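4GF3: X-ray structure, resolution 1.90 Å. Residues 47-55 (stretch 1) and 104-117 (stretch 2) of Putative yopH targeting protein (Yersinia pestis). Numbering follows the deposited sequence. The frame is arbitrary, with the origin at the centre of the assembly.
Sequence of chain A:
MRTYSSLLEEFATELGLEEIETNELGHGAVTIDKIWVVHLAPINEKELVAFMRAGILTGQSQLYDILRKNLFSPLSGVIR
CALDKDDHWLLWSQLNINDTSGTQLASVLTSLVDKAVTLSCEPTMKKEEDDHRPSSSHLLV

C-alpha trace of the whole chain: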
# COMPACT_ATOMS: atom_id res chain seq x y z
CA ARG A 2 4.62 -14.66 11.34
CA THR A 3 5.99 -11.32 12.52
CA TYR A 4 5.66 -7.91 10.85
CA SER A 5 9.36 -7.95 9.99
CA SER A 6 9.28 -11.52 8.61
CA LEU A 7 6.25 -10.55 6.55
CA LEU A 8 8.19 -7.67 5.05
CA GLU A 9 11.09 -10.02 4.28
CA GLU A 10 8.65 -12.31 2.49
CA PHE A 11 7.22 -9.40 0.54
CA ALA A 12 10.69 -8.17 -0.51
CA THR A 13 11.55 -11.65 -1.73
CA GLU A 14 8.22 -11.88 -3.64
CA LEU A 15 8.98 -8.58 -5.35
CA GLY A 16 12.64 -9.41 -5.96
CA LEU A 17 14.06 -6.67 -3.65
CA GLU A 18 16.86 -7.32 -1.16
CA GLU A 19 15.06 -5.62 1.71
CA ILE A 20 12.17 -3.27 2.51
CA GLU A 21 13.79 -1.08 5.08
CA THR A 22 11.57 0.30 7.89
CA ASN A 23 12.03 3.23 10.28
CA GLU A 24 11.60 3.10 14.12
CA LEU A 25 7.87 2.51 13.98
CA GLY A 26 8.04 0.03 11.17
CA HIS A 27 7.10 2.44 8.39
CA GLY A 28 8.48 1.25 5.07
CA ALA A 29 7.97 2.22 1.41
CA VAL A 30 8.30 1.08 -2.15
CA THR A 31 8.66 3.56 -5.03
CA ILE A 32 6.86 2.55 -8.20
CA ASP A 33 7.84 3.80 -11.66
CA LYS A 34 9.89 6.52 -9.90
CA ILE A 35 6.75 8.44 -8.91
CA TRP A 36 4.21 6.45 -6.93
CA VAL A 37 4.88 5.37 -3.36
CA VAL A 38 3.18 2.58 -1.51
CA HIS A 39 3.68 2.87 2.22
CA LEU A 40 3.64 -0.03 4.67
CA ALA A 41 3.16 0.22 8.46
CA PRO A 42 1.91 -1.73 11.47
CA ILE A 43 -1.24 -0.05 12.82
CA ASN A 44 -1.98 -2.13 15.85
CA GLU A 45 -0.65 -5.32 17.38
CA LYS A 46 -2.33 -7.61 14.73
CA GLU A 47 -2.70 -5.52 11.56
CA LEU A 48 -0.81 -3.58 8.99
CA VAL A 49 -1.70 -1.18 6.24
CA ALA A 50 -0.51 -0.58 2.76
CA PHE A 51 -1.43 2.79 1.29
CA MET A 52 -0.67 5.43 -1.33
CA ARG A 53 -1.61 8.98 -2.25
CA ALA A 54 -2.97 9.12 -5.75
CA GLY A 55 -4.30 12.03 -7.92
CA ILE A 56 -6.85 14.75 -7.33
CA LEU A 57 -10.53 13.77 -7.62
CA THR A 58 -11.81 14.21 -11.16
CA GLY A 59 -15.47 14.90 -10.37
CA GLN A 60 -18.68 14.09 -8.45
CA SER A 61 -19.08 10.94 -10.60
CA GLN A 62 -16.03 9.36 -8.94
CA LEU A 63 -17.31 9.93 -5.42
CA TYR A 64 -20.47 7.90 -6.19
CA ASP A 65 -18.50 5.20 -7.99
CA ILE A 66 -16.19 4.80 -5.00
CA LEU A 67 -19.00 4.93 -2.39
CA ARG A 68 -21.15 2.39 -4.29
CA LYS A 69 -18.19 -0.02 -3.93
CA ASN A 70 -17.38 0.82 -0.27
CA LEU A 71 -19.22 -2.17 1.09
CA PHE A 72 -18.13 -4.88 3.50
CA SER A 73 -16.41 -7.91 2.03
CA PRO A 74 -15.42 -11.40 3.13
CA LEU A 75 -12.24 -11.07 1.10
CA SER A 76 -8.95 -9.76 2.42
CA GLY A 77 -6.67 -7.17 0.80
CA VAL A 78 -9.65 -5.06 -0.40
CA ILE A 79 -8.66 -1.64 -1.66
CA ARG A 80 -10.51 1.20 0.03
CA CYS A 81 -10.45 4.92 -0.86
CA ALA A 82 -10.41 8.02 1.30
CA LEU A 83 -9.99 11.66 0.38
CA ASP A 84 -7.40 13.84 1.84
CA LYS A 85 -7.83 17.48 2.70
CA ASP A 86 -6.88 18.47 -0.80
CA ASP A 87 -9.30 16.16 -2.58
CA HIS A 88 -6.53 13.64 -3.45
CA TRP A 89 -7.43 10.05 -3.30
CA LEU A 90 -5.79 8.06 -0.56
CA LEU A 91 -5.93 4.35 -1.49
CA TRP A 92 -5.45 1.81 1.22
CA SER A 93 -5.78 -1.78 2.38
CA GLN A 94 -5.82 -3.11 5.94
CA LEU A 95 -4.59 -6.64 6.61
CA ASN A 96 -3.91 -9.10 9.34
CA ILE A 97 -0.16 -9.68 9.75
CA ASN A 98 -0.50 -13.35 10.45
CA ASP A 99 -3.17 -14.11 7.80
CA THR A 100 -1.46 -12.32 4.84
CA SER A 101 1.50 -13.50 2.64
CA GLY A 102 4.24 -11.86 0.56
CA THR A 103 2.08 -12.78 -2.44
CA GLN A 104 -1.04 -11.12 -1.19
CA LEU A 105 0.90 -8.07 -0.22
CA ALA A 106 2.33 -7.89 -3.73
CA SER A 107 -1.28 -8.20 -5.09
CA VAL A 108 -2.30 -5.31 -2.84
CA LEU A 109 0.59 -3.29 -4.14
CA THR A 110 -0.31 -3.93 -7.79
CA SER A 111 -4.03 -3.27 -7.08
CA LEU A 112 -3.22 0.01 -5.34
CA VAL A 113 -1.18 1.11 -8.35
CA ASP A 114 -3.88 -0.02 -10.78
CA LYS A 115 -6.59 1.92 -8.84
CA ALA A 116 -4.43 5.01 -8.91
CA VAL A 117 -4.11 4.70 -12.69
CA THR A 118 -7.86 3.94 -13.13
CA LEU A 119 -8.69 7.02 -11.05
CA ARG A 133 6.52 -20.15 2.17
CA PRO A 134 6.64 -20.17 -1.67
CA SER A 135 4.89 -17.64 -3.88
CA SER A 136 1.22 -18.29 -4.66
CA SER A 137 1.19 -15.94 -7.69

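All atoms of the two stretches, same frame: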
# COMPACT_ATOMS: atom_id res chain seq x y z
N GLU A 47 -2.33 -5.98 12.89
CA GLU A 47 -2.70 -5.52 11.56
C GLU A 47 -1.69 -4.56 10.99
O GLU A 47 -1.04 -3.79 11.71
CB GLU A 47 -4.07 -4.88 11.54
CG GLU A 47 -5.18 -5.79 11.97
CD GLU A 47 -6.51 -5.01 12.03
OE1 GLU A 47 -6.86 -4.42 13.05
OE2 GLU A 47 -7.17 -4.92 11.02
N LEU A 48 -1.57 -4.60 9.68
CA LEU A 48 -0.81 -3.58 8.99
C LEU A 48 -1.64 -2.92 7.92
O LEU A 48 -2.73 -3.38 7.56
CB LEU A 48 0.49 -4.11 8.37
CG LEU A 48 0.31 -4.90 7.02
CD1 LEU A 48 1.58 -4.83 6.18
CD2 LEU A 48 -0.10 -6.34 7.24
N VAL A 49 -1.12 -1.82 7.42
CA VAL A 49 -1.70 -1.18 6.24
C VAL A 49 -0.70 -0.97 5.17
O VAL A 49 0.51 -0.81 5.43
CB VAL A 49 -2.32 0.19 6.54
CG1 VAL A 49 -3.56 0.05 7.42
CG2 VAL A 49 -1.26 1.12 7.17
N ALA A 50 -1.22 -0.96 3.94
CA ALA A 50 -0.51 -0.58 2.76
C ALA A 50 -1.33 0.52 2.11
O ALA A 50 -2.58 0.44 2.01
CB ALA A 50 -0.35 -1.75 1.82
N PHE A 51 -0.68 1.60 1.78
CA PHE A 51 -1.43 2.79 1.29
C PHE A 51 -0.61 3.70 0.42
O PHE A 51 0.64 3.72 0.51
CB PHE A 51 -2.08 3.58 2.47
CG PHE A 51 -1.12 4.29 3.35
CD1 PHE A 51 -0.79 5.65 3.11
CD2 PHE A 51 -0.53 3.64 4.41
CE1 PHE A 51 0.10 6.30 3.92
CE2 PHE A 51 0.32 4.33 5.26
CZ PHE A 51 0.63 5.66 5.01
N MET A 52 -1.31 4.48 -0.41
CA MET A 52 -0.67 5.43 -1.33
C MET A 52 -1.57 6.66 -1.55
O MET A 52 -2.83 6.57 -1.52
CB MET A 52 -0.31 4.76 -2.65
CG MET A 52 -1.44 4.32 -3.53
SD MET A 52 -0.81 3.77 -5.11
CE MET A 52 -0.41 5.31 -5.95
N ARG A 53 -0.92 7.79 -1.76
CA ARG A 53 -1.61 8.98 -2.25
C ARG A 53 -1.62 8.90 -3.77
O ARG A 53 -0.59 8.73 -4.43
CB ARG A 53 -0.95 10.28 -1.76
CG ARG A 53 -1.68 11.60 -2.15
CD ARG A 53 -1.19 12.75 -1.25
NE ARG A 53 -1.74 14.09 -1.53
CZ ARG A 53 -1.21 14.97 -2.38
NH1 ARG A 53 -0.14 14.63 -3.10
NH2 ARG A 53 -1.76 16.18 -2.56
N ALA A 54 -2.81 9.04 -4.33
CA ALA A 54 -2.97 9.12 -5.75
C ALA A 54 -3.35 10.57 -6.18
O ALA A 54 -3.09 11.56 -5.43
CB ALA A 54 -4.00 8.08 -6.18
N GLY A 55 -4.02 10.71 -7.32
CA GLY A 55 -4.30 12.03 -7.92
C GLY A 55 -5.53 12.71 -7.37
O GLY A 55 -6.27 12.14 -6.55
N GLN A 104 0.09 -12.00 -1.29
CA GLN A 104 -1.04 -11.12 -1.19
C GLN A 104 -0.63 -9.70 -1.06
O GLN A 104 -1.24 -8.81 -1.60
CB GLN A 104 -2.00 -11.47 -0.02
CG GLN A 104 -3.23 -10.53 -0.04
CD GLN A 104 -4.31 -10.91 0.98
OE1 GLN A 104 -4.07 -11.06 2.19
NE2 GLN A 104 -5.49 -11.10 0.50
N LEU A 105 0.46 -9.46 -0.33
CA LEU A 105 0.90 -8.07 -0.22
C LEU A 105 1.31 -7.47 -1.57
O LEU A 105 1.05 -6.31 -1.88
CB LEU A 105 2.03 -7.92 0.81
CG LEU A 105 1.75 -7.49 2.24
CD1 LEU A 105 3.06 -7.08 2.96
CD2 LEU A 105 0.73 -6.34 2.30
N ALA A 106 1.95 -8.28 -2.38
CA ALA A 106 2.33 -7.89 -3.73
C ALA A 106 1.06 -7.66 -4.56
O ALA A 106 1.02 -6.71 -5.36
CB ALA A 106 3.25 -8.94 -4.35
N SER A 107 0.00 -8.48 -4.40
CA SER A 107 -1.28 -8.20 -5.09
C SER A 107 -1.90 -6.89 -4.67
O SER A 107 -2.47 -6.17 -5.49
CB SER A 107 -2.35 -9.30 -4.86
OG SER A 107 -1.94 -10.49 -5.43
N VAL A 108 -1.87 -6.62 -3.38
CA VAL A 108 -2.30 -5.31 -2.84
C VAL A 108 -1.54 -4.17 -3.49
O VAL A 108 -2.10 -3.20 -3.97
CB VAL A 108 -2.16 -5.26 -1.29
CG1 VAL A 108 -2.37 -3.87 -0.74
CG2 VAL A 108 -3.19 -6.18 -0.67
N LEU A 109 -0.23 -4.35 -3.56
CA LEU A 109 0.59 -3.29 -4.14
C LEU A 109 0.18 -3.01 -5.61
O LEU A 109 -0.01 -1.85 -6.06
CB LEU A 109 2.05 -3.67 -4.01
CG LEU A 109 3.01 -2.60 -4.56
CD1 LEU A 109 4.31 -2.55 -3.77
CD2 LEU A 109 3.31 -2.83 -6.02
N THR A 110 0.05 -4.08 -6.36
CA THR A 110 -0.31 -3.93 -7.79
C THR A 110 -1.75 -3.41 -7.95
O THR A 110 -2.05 -2.68 -8.87
CB THR A 110 -0.06 -5.22 -8.61
OG1 THR A 110 -0.71 -6.34 -8.00
CG2 THR A 110 1.37 -5.52 -8.65
N SER A 111 -2.63 -3.76 -7.04
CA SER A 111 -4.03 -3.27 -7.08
C SER A 111 -4.13 -1.79 -6.71
O SER A 111 -4.91 -1.02 -7.30
CB SER A 111 -4.91 -4.09 -6.15
OG SER A 111 -5.05 -5.40 -6.68
N LEU A 112 -3.31 -1.40 -5.75
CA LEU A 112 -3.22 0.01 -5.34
C LEU A 112 -2.82 0.85 -6.53
O LEU A 112 -3.48 1.85 -6.89
CB LEU A 112 -2.20 0.17 -4.20
CG LEU A 112 -2.60 -0.26 -2.81
CD1 LEU A 112 -1.48 -0.25 -1.77
CD2 LEU A 112 -3.77 0.57 -2.27
N VAL A 113 -1.71 0.42 -7.18
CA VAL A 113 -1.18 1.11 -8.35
C VAL A 113 -2.21 1.14 -9.47
O VAL A 113 -2.42 2.17 -10.12
CB VAL A 113 0.17 0.47 -8.80
CG1 VAL A 113 0.57 0.95 -10.19
CG2 VAL A 113 1.24 0.81 -7.75
N ASP A 114 -2.87 0.02 -9.71
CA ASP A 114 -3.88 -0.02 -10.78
C ASP A 114 -5.07 0.94 -10.51
O ASP A 114 -5.60 1.55 -11.44
CB ASP A 114 -4.42 -1.46 -10.96
CG ASP A 114 -3.47 -2.38 -11.76
OD1 ASP A 114 -2.67 -1.93 -12.59
OD2 ASP A 114 -3.59 -3.61 -11.58
N LYS A 115 -5.48 1.04 -9.27
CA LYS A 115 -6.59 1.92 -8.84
C LYS A 115 -6.21 3.36 -9.06
O LYS A 115 -6.99 4.11 -9.64
CB LYS A 115 -6.98 1.70 -7.39
CG LYS A 115 -8.32 2.33 -6.92
CD LYS A 115 -9.54 1.93 -7.73
CE LYS A 115 -10.83 2.47 -7.13
NZ LYS A 115 -12.07 2.00 -7.83
N ALA A 116 -4.97 3.70 -8.69
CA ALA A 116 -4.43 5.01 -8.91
C ALA A 116 -4.46 5.43 -10.40
O ALA A 116 -4.94 6.50 -10.75
CB ALA A 116 -3.05 5.07 -8.33
N VAL A 117 -3.99 4.54 -11.26
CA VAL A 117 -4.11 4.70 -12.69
C VAL A 117 -5.59 4.82 -13.12
O VAL A 117 -5.95 5.83 -13.72
CB VAL A 117 -3.38 3.55 -13.43
CG1 VAL A 117 -3.67 3.61 -14.91
CG2 VAL A 117 -1.88 3.59 -13.13
O HOH W 1 -4.81 8.95 -9.50

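Strand 47-55 and helix 104-117 run nearly parallel, their N-to-C directions 20° apart and their axes 8.3 Å apart at closest approach. The spacing is not uniform at the backbone: the CA atoms of Ala50 and Leu109 lie 7.5 Å apart, whereas those of Ala54 and Ala116 are 5.4 Å apart. Both residues at this tight end are alanines, with CB of Ala54 and CB of Ala116 in contact at 3.8 Å.

The apolar packing follows the strand's alternation. Leu48, Ala50, Met52 and Ala54 point toward the helix, while Val49, Phe51 and Arg53 point away. The helix answers with residues spaced three or four apart: Leu105, Val108, Leu112 and Ala116. Leu105 leaves the backbone sideways, but its end comes nearer, and its CD1 meets CD1 of Leu48 at 4.2 Å. Ala50 meets two larger partners; its CB lies 3.9 Å from CG1 of Val108 and 4.1 Å from CD1 of Leu112. Met52, the strand residue most covered by the helix, extends its flexible thioether along it: SD sits 4.0 Å from CB of Leu112, and CE reaches CB of Ala116 at 3.6 Å. Each pairing is dispersive and sheds water from hydrocarbon or thioether surface; together the stretches bury 370 Å².

No direct hydrogen bond crosses the interface. The helix satisfies its own backbone through i to i+4 bonds, such as Leu112 N to Val108 O at 2.8 Å and Ala116 N to Leu112 O at 3.0 Å. Ser111 adds a side-chain bond on the same pattern, OG donating to Ser107 O at 2.9 Å.

One water supplies the polar link at the close end. Its O accepts from Gly55 N at 2.9 Å, and the water donates to Ala116 O, 2.8 Å from that O, joining the two backbones beside the alanine pair.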